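Carboxysome shell vertex protein CcmL (Gloeobacter violaceus, PDB 4JW0) probably forms the pentameric vertices of the carboxysome shell, where it is thought to curve the otherwise flat hexagonal layer of CcmK subunits. Local coordinates at residues 52-57 and 91-96; 20-25 and 70-75; 39-44 and 57-62. All coordinates share one frame; numbering follows the deposited sequence.

How the contacts relate
All three contacts reach the five-stranded antiparallel sheet of the OB fold. Contact 3 joins two of its strands, contact 2 two of its loops, and contact 1 a strand and the C-terminal segment. Along the chain the segments come in the order 20-25, 39-44, 52-57, 57-62, 70-75 and 91-96, so contact 1 crosses the other two. Contacts 2 and 3 are neighbours, with centres about 11 Å apart. Both touch the same neighbouring subunit, which places them at an interface of the pentamer. Contacts 1 and 3 share F57, yet their centres are about 17 Å apart. The centres of contacts 1 and 2 are about 24 Å apart, on opposite sides of the chain's centre.

Contact 1: residues 52-57 and 91-96; sequences DEWVLF and PLYSKK
W54 and Y93 lie flat against each other in an offset stack. The six-membered ring of W54 and the Y93 ring have centroids 3.9 Å apart, and their planes differ by 8°. Y93 CD1 sits over the centre of the indole, 3.4 Å above its plane. The two side chains run past each other in opposite directions, so the far end of the indole reaches the root of the tyrosine. There W54 CZ3 meets Y93 CB at 3.5 Å. Y93 CG is anti to the backbone N (chi1 175°), which carries the ring across to the strand of W54. This is the tight part of the contact.

The other side is polar and holds water. Y93 OH reaches beyond the indole and meets two waters. Water 1 lies 2.6 Å from Y93 OH, in the ring plane, and donates to D52 O. Water 2 lies 2.7 Å from Y93 OH and accepts bonds from W54 N and K95 NZ. K95 also forms a salt bridge, with NZ 2.6 Å from E53 OE2. The lysine comes to the anti side of that oxygen, 20° out of the carboxylate plane. E53 OE1 accepts from G50 N, so both carboxylate oxygens are engaged. With an alanine in place of W54, Y93 would probably lose the flat surface under its ring, and the tyrosine would be left free to turn away from its two waters.

The contact fastens the C-terminal tail to the start of strand 54-59. Strand 90-94 pairs with strand 84-87 and carries a classic beta bulge at L92 and Y93. W54 also packs on I3 of strand 2-11 and I30 of strand 24-30. Y93 leans on I82, and K95 touches I81 of strand 76-81.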
loop_
_atom_site.group_PDB
_atom_site.type_symbol
_atom_site.label_atom_id
_atom_site.label_comp_id
_atom_site.label_asym_id
_atom_site.label_seq_id
_atom_site.Cartn_x
_atom_site.Cartn_y
_atom_site.Cartn_z
ATOM N N ASP A 52 -23.563 8.209 -8.117
ATOM C CA ASP A 52 -23.307 7.654 -9.451
ATOM C C ASP A 52 -22.266 8.404 -10.287
ATOM O O ASP A 52 -21.911 7.967 -11.383
ATOM C CB ASP A 52 -24.611 7.495 -10.243
ATOM C CG ASP A 52 -25.463 6.338 -9.738
ATOM O OD1 ASP A 52 -24.896 5.392 -9.153
ATOM O OD2 ASP A 52 -26.697 6.373 -9.926
ATOM N N GLU A 53 -21.749 9.513 -9.775
ATOM C CA GLU A 53 -20.675 10.204 -10.470
ATOM C C GLU A 53 -19.391 9.387 -10.412
ATOM O O GLU A 53 -19.150 8.669 -9.446
ATOM C CB GLU A 53 -20.455 11.590 -9.867
ATOM C CG GLU A 53 -21.584 12.563 -10.162
ATOM C CD GLU A 53 -21.207 14.003 -9.872
ATOM O OE1 GLU A 53 -20.974 14.339 -8.699
ATOM O OE2 GLU A 53 -21.149 14.805 -10.823
ATOM N N TRP A 54 -18.583 9.475 -11.465
ATOM C CA TRP A 54 -17.275 8.842 -11.470
ATOM C C TRP A 54 -16.268 9.816 -10.895
ATOM O O TRP A 54 -16.283 10.998 -11.230
ATOM C CB TRP A 54 -16.848 8.454 -12.885
ATOM C CG TRP A 54 -17.456 7.185 -13.396
ATOM C CD1 TRP A 54 -18.626 6.612 -12.994
ATOM C CD2 TRP A 54 -16.916 6.328 -14.407
ATOM N NE1 TRP A 54 -18.847 5.450 -13.699
ATOM C CE2 TRP A 54 -17.813 5.256 -14.574
ATOM C CE3 TRP A 54 -15.762 6.366 -15.192
ATOM C CZ2 TRP A 54 -17.591 4.234 -15.489
ATOM C CZ3 TRP A 54 -15.545 5.350 -16.102
ATOM C CH2 TRP A 54 -16.455 4.298 -16.242
ATOM N N VAL A 55 -15.391 9.324 -10.029
ATOM C CA VAL A 55 -14.350 10.164 -9.464
ATOM C C VAL A 55 -12.984 9.507 -9.592
ATOM O O VAL A 55 -12.871 8.282 -9.705
ATOM C CB VAL A 55 -14.609 10.461 -7.970
ATOM C CG1 VAL A 55 -15.941 11.151 -7.787
ATOM C CG2 VAL A 55 -14.545 9.176 -7.148
ATOM N N LEU A 56 -11.946 10.334 -9.585
ATOM C CA LEU A 56 -10.595 9.856 -9.349
ATOM C C LEU A 56 -10.334 9.978 -7.863
ATOM O O LEU A 56 -10.706 10.985 -7.246
ATOM C CB LEU A 56 -9.568 10.701 -10.093
ATOM C CG LEU A 56 -9.397 10.508 -11.595
ATOM C CD1 LEU A 56 -8.390 11.542 -12.102
ATOM C CD2 LEU A 56 -8.945 9.094 -11.942
ATOM N N PHE A 57 -9.706 8.965 -7.277
ATOM C CA PHE A 57 -9.337 9.051 -5.875
ATOM C C PHE A 57 -7.944 8.500 -5.641
ATOM O O PHE A 57 -7.464 7.637 -6.383
ATOM C CB PHE A 57 -10.373 8.370 -4.969
ATOM C CG PHE A 57 -10.380 6.867 -5.048
ATOM C CD1 PHE A 57 -11.089 6.217 -6.048
ATOM C CD2 PHE A 57 -9.711 6.104 -4.098
ATOM C CE1 PHE A 57 -11.113 4.832 -6.117
ATOM C CE2 PHE A 57 -9.731 4.717 -4.162
ATOM C CZ PHE A 57 -10.431 4.081 -5.175
ATOM N N PRO A 91 -14.003 7.318 -26.808
ATOM C CA PRO A 91 -14.667 7.406 -25.502
ATOM C C PRO A 91 -14.950 6.061 -24.835
ATOM O O PRO A 91 -15.443 5.135 -25.478
ATOM C CB PRO A 91 -15.992 8.106 -25.833
ATOM C CG PRO A 91 -15.740 8.823 -27.106
ATOM C CD PRO A 91 -14.808 7.942 -27.871
ATOM N N LEU A 92 -14.623 5.972 -23.551
ATOM C CA LEU A 92 -15.043 4.860 -22.708
ATOM C C LEU A 92 -16.126 5.365 -21.767
ATOM O O LEU A 92 -17.084 4.652 -21.456
ATOM C CB LEU A 92 -13.865 4.328 -21.891
ATOM C CG LEU A 92 -14.200 3.292 -20.812
ATOM C CD1 LEU A 92 -14.593 1.957 -21.429
ATOM C CD2 LEU A 92 -13.028 3.118 -19.855
ATOM N N TYR A 93 -15.957 6.605 -21.314
ATOM C CA TYR A 93 -16.908 7.234 -20.412
ATOM C C TYR A 93 -17.050 8.708 -20.728
ATOM O O TYR A 93 -16.062 9.417 -20.917
ATOM C CB TYR A 93 -16.456 7.087 -18.961
ATOM C CG TYR A 93 -17.337 7.824 -17.974
ATOM C CD1 TYR A 93 -18.506 7.245 -17.494
ATOM C CD2 TYR A 93 -17.004 9.092 -17.526
ATOM C CE1 TYR A 93 -19.312 7.903 -16.590
ATOM C CE2 TYR A 93 -17.810 9.767 -16.620
ATOM C CZ TYR A 93 -18.965 9.169 -16.160
ATOM O OH TYR A 93 -19.766 9.827 -15.256
ATOM N N SER A 94 -18.294 9.160 -20.790
ATOM C CA SER A 94 -18.596 10.573 -20.907
ATOM C C SER A 94 -19.698 10.890 -19.912
ATOM O O SER A 94 -20.732 10.222 -19.871
ATOM C CB SER A 94 -19.026 10.926 -22.330
ATOM O OG SER A 94 -19.316 12.307 -22.442
ATOM N N LYS A 95 -19.461 11.907 -19.096
ATOM C CA LYS A 95 -20.392 12.276 -18.044
ATOM C C LYS A 95 -21.746 12.697 -18.619
ATOM O O LYS A 95 -22.794 12.399 -18.049
ATOM C CB LYS A 95 -19.794 13.416 -17.229
ATOM C CG LYS A 95 -20.535 13.720 -15.962
ATOM C CD LYS A 95 -19.878 14.872 -15.220
ATOM C CE LYS A 95 -20.551 15.110 -13.887
ATOM N NZ LYS A 95 -20.779 13.828 -13.163
ATOM N N LYS A 96 -21.710 13.386 -19.754
ATOM C CA LYS A 96 -22.925 13.883 -20.399
ATOM C C LYS A 96 -23.894 12.779 -20.832
ATOM O O LYS A 96 -25.087 13.032 -21.004
ATOM C CB LYS A 96 -22.554 14.737 -21.611
ATOM C CG LYS A 96 -21.897 16.057 -21.247
ATOM C CD LYS A 96 -21.470 16.829 -22.484
ATOM C CE LYS A 96 -20.752 18.117 -22.109
ATOM N NZ LYS A 96 -20.434 18.960 -23.297
HETATM O O HOH W 1 -21.885 8.811 -14.206
HETATM O O HOH W 2 -18.736 11.641 -13.524
#

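Contact 2: residues 20-25 and 70-75; sequences VGVKFL and EKRPVD
V22 sets one methyl group over the guanidinium of R72. This apolar touch is the main part of the contact. V22 CG2 lies 3.5 Å above the guanidinium plane of R72, offset toward the rim. V22 CG2 is 3.7 Å from R72 NH1 and 3.9 Å from R72 CD, so it covers the end of the chain as well as the flat group. V22 and R72 both start out toward the opposite segment, and their side chains run alongside each other in opposite senses. The arginine chain, extended from CG to NE, carries the guanidinium out alongside V22, where CG2, the branch anti to the carbonyl carbon, meets it. V22 CG1 takes another direction and packs on A44.

Polar contacts across the two segments are slight. R72 NH2 comes no closer than 4.0 Å to V20 O, and it does so obliquely. R72 also has weak polar partners in nearby loop residues. R72 NE makes a weak hydrogen bond to S18 O, and R72 NH1 makes another to S69 OG. Though weak, they are consistent with a guanidinium turned with one face to the methyl.

In the backbone, P73 is the centre of an inverse gamma turn, closed by a weak bond of 2.8 Å from V74 N to R72 O. G21 has a positive phi of 97°. A side chain there would press on the carbonyl oxygen of V20, so this backbone position calls for glycine.

Beyond the gamma turn at P73, D75 OD1 accepts from the N terminus of M1 of a neighbouring subunit. The contact joins two loops of the OB fold: the one between its first and second strands, and the long one between its fourth and fifth strands.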
loop_
_atom_site.group_PDB
_atom_site.type_symbol
_atom_site.label_atom_id
_atom_site.label_comp_id
_atom_site.label_asym_id
_atom_site.label_seq_id
_atom_site.Cartn_x
_atom_site.Cartn_y
_atom_site.Cartn_z
ATOM N N VAL A 20 -13.657 15.793 12.379
ATOM C CA VAL A 20 -14.878 16.585 12.324
ATOM C C VAL A 20 -14.904 17.433 11.057
ATOM O O VAL A 20 -13.908 18.056 10.699
ATOM C CB VAL A 20 -15.017 17.497 13.555
ATOM C CG1 VAL A 20 -16.161 18.482 13.362
ATOM C CG2 VAL A 20 -15.229 16.662 14.803
ATOM N N GLY A 21 -16.048 17.439 10.378
ATOM C CA GLY A 21 -16.229 18.241 9.183
ATOM C C GLY A 21 -16.020 17.464 7.896
ATOM O O GLY A 21 -16.384 17.924 6.811
ATOM N N VAL A 22 -15.429 16.282 8.011
ATOM C CA VAL A 22 -15.081 15.492 6.839
ATOM C C VAL A 22 -16.278 14.681 6.354
ATOM O O VAL A 22 -16.902 13.964 7.127
ATOM C CB VAL A 22 -13.922 14.539 7.153
ATOM C CG1 VAL A 22 -13.547 13.732 5.921
ATOM C CG2 VAL A 22 -12.726 15.320 7.675
ATOM N N LYS A 23 -16.596 14.808 5.070
ATOM C CA LYS A 23 -17.642 14.004 4.463
ATOM C C LYS A 23 -17.043 12.715 3.916
ATOM O O LYS A 23 -16.039 12.736 3.202
ATOM C CB LYS A 23 -18.336 14.779 3.346
ATOM C CG LYS A 23 -19.547 14.065 2.770
ATOM C CD LYS A 23 -20.241 14.906 1.711
ATOM C CE LYS A 23 -21.414 14.152 1.100
ATOM N NZ LYS A 23 -22.234 13.491 2.149
ATOM N N PHE A 24 -17.659 11.591 4.262
ATOM C CA PHE A 24 -17.164 10.285 3.843
ATOM C C PHE A 24 -18.042 9.721 2.741
ATOM O O PHE A 24 -19.235 9.505 2.948
ATOM C CB PHE A 24 -17.158 9.305 5.020
ATOM C CG PHE A 24 -16.328 9.752 6.193
ATOM C CD1 PHE A 24 -14.950 9.885 6.081
ATOM C CD2 PHE A 24 -16.922 10.010 7.417
ATOM C CE1 PHE A 24 -14.188 10.281 7.163
ATOM C CE2 PHE A 24 -16.160 10.405 8.502
ATOM C CZ PHE A 24 -14.796 10.544 8.374
ATOM N N LEU A 25 -17.454 9.471 1.574
ATOM C CA LEU A 25 -18.191 8.858 0.474
ATOM C C LEU A 25 -17.805 7.402 0.298
ATOM O O LEU A 25 -16.630 7.062 0.295
ATOM C CB LEU A 25 -17.925 9.588 -0.845
ATOM C CG LEU A 25 -18.525 10.974 -1.042
ATOM C CD1 LEU A 25 -18.225 11.455 -2.453
ATOM C CD2 LEU A 25 -20.017 10.970 -0.774
ATOM N N GLU A 70 -3.755 18.025 6.769
ATOM C CA GLU A 70 -2.352 17.683 6.976
ATOM C C GLU A 70 -2.123 16.690 8.118
ATOM O O GLU A 70 -1.278 15.800 8.019
ATOM C CB GLU A 70 -1.543 18.957 7.233
ATOM C CG GLU A 70 -0.046 18.728 7.351
ATOM C CD GLU A 70 0.702 19.975 7.785
ATOM O OE1 GLU A 70 0.095 20.829 8.471
ATOM O OE2 GLU A 70 1.896 20.102 7.436
ATOM N N LYS A 71 -2.873 16.844 9.202
ATOM C CA LYS A 71 -2.699 15.993 10.374
ATOM C C LYS A 71 -3.933 15.140 10.654
ATOM O O LYS A 71 -4.153 14.716 11.786
ATOM C CB LYS A 71 -2.354 16.841 11.603
ATOM C CG LYS A 71 -0.922 17.356 11.626
ATOM C CD LYS A 71 -0.576 17.963 12.983
ATOM C CE LYS A 71 0.925 17.965 13.237
ATOM N NZ LYS A 71 1.268 18.528 14.576
ATOM N N ARG A 72 -4.735 14.886 9.623
ATOM C CA ARG A 72 -5.893 14.013 9.757
ATOM C C ARG A 72 -5.536 12.571 9.429
ATOM O O ARG A 72 -4.778 12.313 8.497
ATOM C CB ARG A 72 -7.013 14.454 8.826
ATOM C CG ARG A 72 -7.761 15.679 9.294
ATOM C CD ARG A 72 -8.983 15.912 8.429
ATOM N NE ARG A 72 -9.665 17.149 8.796
ATOM C CZ ARG A 72 -10.223 17.991 7.931
ATOM N NH1 ARG A 72 -10.196 17.746 6.627
ATOM N NH2 ARG A 72 -10.817 19.088 8.374
ATOM N N PRO A 73 -6.092 11.620 10.192
ATOM C CA PRO A 73 -5.827 10.198 9.935
ATOM C C PRO A 73 -6.668 9.656 8.779
ATOM O O PRO A 73 -7.416 8.687 8.941
ATOM C CB PRO A 73 -6.203 9.528 11.259
ATOM C CG PRO A 73 -7.219 10.440 11.867
ATOM C CD PRO A 73 -6.848 11.829 11.442
ATOM N N VAL A 74 -6.525 10.283 7.614
ATOM C CA VAL A 74 -7.269 9.889 6.420
ATOM C C VAL A 74 -6.327 9.293 5.380
ATOM O O VAL A 74 -5.211 9.780 5.189
ATOM C CB VAL A 74 -8.011 11.085 5.783
ATOM C CG1 VAL A 74 -9.163 11.505 6.657
ATOM C CG2 VAL A 74 -7.060 12.256 5.543
ATOM N N ASP A 75 -6.789 8.250 4.695
ATOM C CA ASP A 75 -5.937 7.516 3.764
ATOM C C ASP A 75 -6.575 7.343 2.384
ATOM O O ASP A 75 -6.099 6.551 1.568
ATOM C CB ASP A 75 -5.587 6.148 4.345
ATOM C CG ASP A 75 -6.784 5.218 4.390
ATOM O OD1 ASP A 75 -7.920 5.722 4.253
ATOM O OD2 ASP A 75 -6.595 3.989 4.545
#

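Contact 3: residues 39-44 and 57-62; sequences QYEVAA and FSRGSA
E41 reaches from strand 39-44 across the fold to F57 and R59. E41 CB points toward the other segment and lies 3.9 Å from F57 CE2. E41 CG is anti to the backbone N (chi1 -172°), and it meets the same ring carbon, F57 CE2, at 3.9 Å. The ring therefore rests against the aliphatic half of the glutamate, and the two side chains cross at about a right angle. At chi2 (82°) the chain bends and turns the carboxylate toward R59. E41 CD lies 3.9 Å from R59 NE.

The two oxygens then part ways. E41 OE1 forms a salt bridge with R59, with a hydrogen bond of 3.1 Å from R59 NH2. R59 NE adds a weak second bond to E41 OE1 at 3.4 Å. E41 OE1 sits at the edge of the guanidinium, whereas the arginine comes from above the carboxylate plane. The two flat groups stand almost upright to each other, with planes 87° apart. E41 OE2 accepts a bond from the N terminus of M1 of a neighbouring subunit, the main polar partner of this glutamate. Held between that amino group and the arginine, the buried carboxylate is likely to stay ionised.

F57 also props the arginine. F57 CE2 lies 3.7 Å from the guanidinium plane of R59, over its centre. The same ring atom, F57 CE2, thus touches both the stem of the glutamate and the face of its partner.

Strand 39-44 pairs with strand 24-30, and A44 also bonds to A76 and V78 of strand 76-81, which brings the far edges of the sheet together. E41 and A43 pack on A76. F57 lies on L27 of strand 24-30 and on Q2 of strand 2-11, and R59 also touches Q2.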
loop_
_atom_site.group_PDB
_atom_site.type_symbol
_atom_site.label_atom_id
_atom_site.label_comp_id
_atom_site.label_asym_id
_atom_site.label_seq_id
_atom_site.Cartn_x
_atom_site.Cartn_y
_atom_site.Cartn_z
ATOM N N GLN A 39 -15.118 -4.450 -5.176
ATOM C CA GLN A 39 -14.300 -3.680 -4.240
ATOM C C GLN A 39 -14.827 -2.263 -3.979
ATOM O O GLN A 39 -15.425 -1.641 -4.849
ATOM C CB GLN A 39 -12.868 -3.595 -4.765
ATOM C CG GLN A 39 -12.085 -4.897 -4.665
ATOM C CD GLN A 39 -12.574 -5.969 -5.627
ATOM O OE1 GLN A 39 -12.938 -5.680 -6.767
ATOM N NE2 GLN A 39 -12.578 -7.218 -5.168
ATOM N N TYR A 40 -14.576 -1.754 -2.778
ATOM C CA TYR A 40 -14.979 -0.397 -2.413
ATOM C C TYR A 40 -13.884 0.310 -1.600
ATOM O O TYR A 40 -12.957 -0.318 -1.077
ATOM C CB TYR A 40 -16.272 -0.430 -1.592
ATOM C CG TYR A 40 -16.032 -0.833 -0.157
ATOM C CD1 TYR A 40 -16.025 -2.173 0.216
ATOM C CD2 TYR A 40 -15.784 0.122 0.817
ATOM C CE1 TYR A 40 -15.788 -2.549 1.522
ATOM C CE2 TYR A 40 -15.547 -0.245 2.132
ATOM C CZ TYR A 40 -15.547 -1.584 2.475
ATOM O OH TYR A 40 -15.304 -1.960 3.776
ATOM N N GLU A 41 -14.011 1.625 -1.502
ATOM C CA GLU A 41 -13.168 2.434 -0.631
ATOM C C GLU A 41 -14.035 3.552 -0.092
ATOM O O GLU A 41 -14.908 4.058 -0.804
ATOM C CB GLU A 41 -11.987 3.029 -1.410
ATOM C CG GLU A 41 -10.945 3.742 -0.535
ATOM C CD GLU A 41 -9.950 2.778 0.117
ATOM O OE1 GLU A 41 -9.752 1.667 -0.413
ATOM O OE2 GLU A 41 -9.356 3.129 1.162
ATOM N N VAL A 42 -13.828 3.925 1.166
ATOM C CA VAL A 42 -14.480 5.110 1.714
ATOM C C VAL A 42 -13.476 6.255 1.675
ATOM O O VAL A 42 -12.374 6.149 2.213
ATOM C CB VAL A 42 -14.992 4.888 3.150
ATOM C CG1 VAL A 42 -15.668 6.141 3.668
ATOM C CG2 VAL A 42 -15.958 3.710 3.193
ATOM N N ALA A 43 -13.854 7.342 1.015
ATOM C CA ALA A 43 -12.940 8.443 0.777
ATOM C C ALA A 43 -13.482 9.763 1.306
ATOM O O ALA A 43 -14.689 10.008 1.298
ATOM C CB ALA A 43 -12.642 8.556 -0.712
ATOM N N ALA A 44 -12.576 10.609 1.777
ATOM C CA ALA A 44 -12.923 11.972 2.141
ATOM C C ALA A 44 -13.232 12.760 0.874
ATOM O O ALA A 44 -12.492 12.687 -0.111
ATOM C CB ALA A 44 -11.787 12.623 2.899
ATOM N N PHE A 57 -9.706 8.965 -7.277
ATOM C CA PHE A 57 -9.337 9.051 -5.875
ATOM C C PHE A 57 -7.944 8.500 -5.641
ATOM O O PHE A 57 -7.464 7.637 -6.383
ATOM C CB PHE A 57 -10.373 8.370 -4.969
ATOM C CG PHE A 57 -10.380 6.867 -5.048
ATOM C CD1 PHE A 57 -11.089 6.217 -6.048
ATOM C CD2 PHE A 57 -9.711 6.104 -4.098
ATOM C CE1 PHE A 57 -11.113 4.832 -6.117
ATOM C CE2 PHE A 57 -9.731 4.717 -4.162
ATOM C CZ PHE A 57 -10.431 4.081 -5.175
ATOM N N SER A 58 -7.297 9.045 -4.618
ATOM C CA SER A 58 -5.951 8.651 -4.244
ATOM C C SER A 58 -5.980 8.014 -2.878
ATOM O O SER A 58 -6.888 8.279 -2.083
ATOM C CB SER A 58 -5.033 9.867 -4.209
ATOM O OG SER A 58 -4.866 10.393 -5.505
ATOM N N ARG A 59 -4.970 7.192 -2.614
ATOM C CA ARG A 59 -4.830 6.495 -1.345
ATOM C C ARG A 59 -3.506 6.848 -0.700
ATOM O O ARG A 59 -2.545 7.218 -1.384
ATOM C CB ARG A 59 -4.874 4.986 -1.555
ATOM C CG ARG A 59 -6.178 4.441 -2.089
ATOM C CD ARG A 59 -5.953 3.023 -2.613
ATOM N NE ARG A 59 -7.152 2.194 -2.515
ATOM C CZ ARG A 59 -7.791 1.638 -3.544
ATOM N NH1 ARG A 59 -7.363 1.802 -4.794
ATOM N NH2 ARG A 59 -8.876 0.907 -3.324
ATOM N N GLY A 60 -3.458 6.718 0.621
ATOM C CA GLY A 60 -2.244 6.942 1.378
ATOM C C GLY A 60 -2.099 8.379 1.837
ATOM O O GLY A 60 -3.085 9.104 1.955
ATOM N N SER A 61 -0.861 8.796 2.088
ATOM C CA SER A 61 -0.594 10.140 2.589
ATOM C C SER A 61 -1.013 11.240 1.609
ATOM O O SER A 61 -1.130 12.407 1.996
ATOM C CB SER A 61 0.879 10.289 2.971
ATOM O OG SER A 61 1.726 10.028 1.875
ATOM N N ALA A 62 -1.255 10.869 0.353
ATOM C CA ALA A 62 -1.859 11.785 -0.612
ATOM C C ALA A 62 -3.108 12.447 -0.036
ATOM O O ALA A 62 -3.409 13.597 -0.355
ATOM C CB ALA A 62 -2.217 11.049 -1.894
#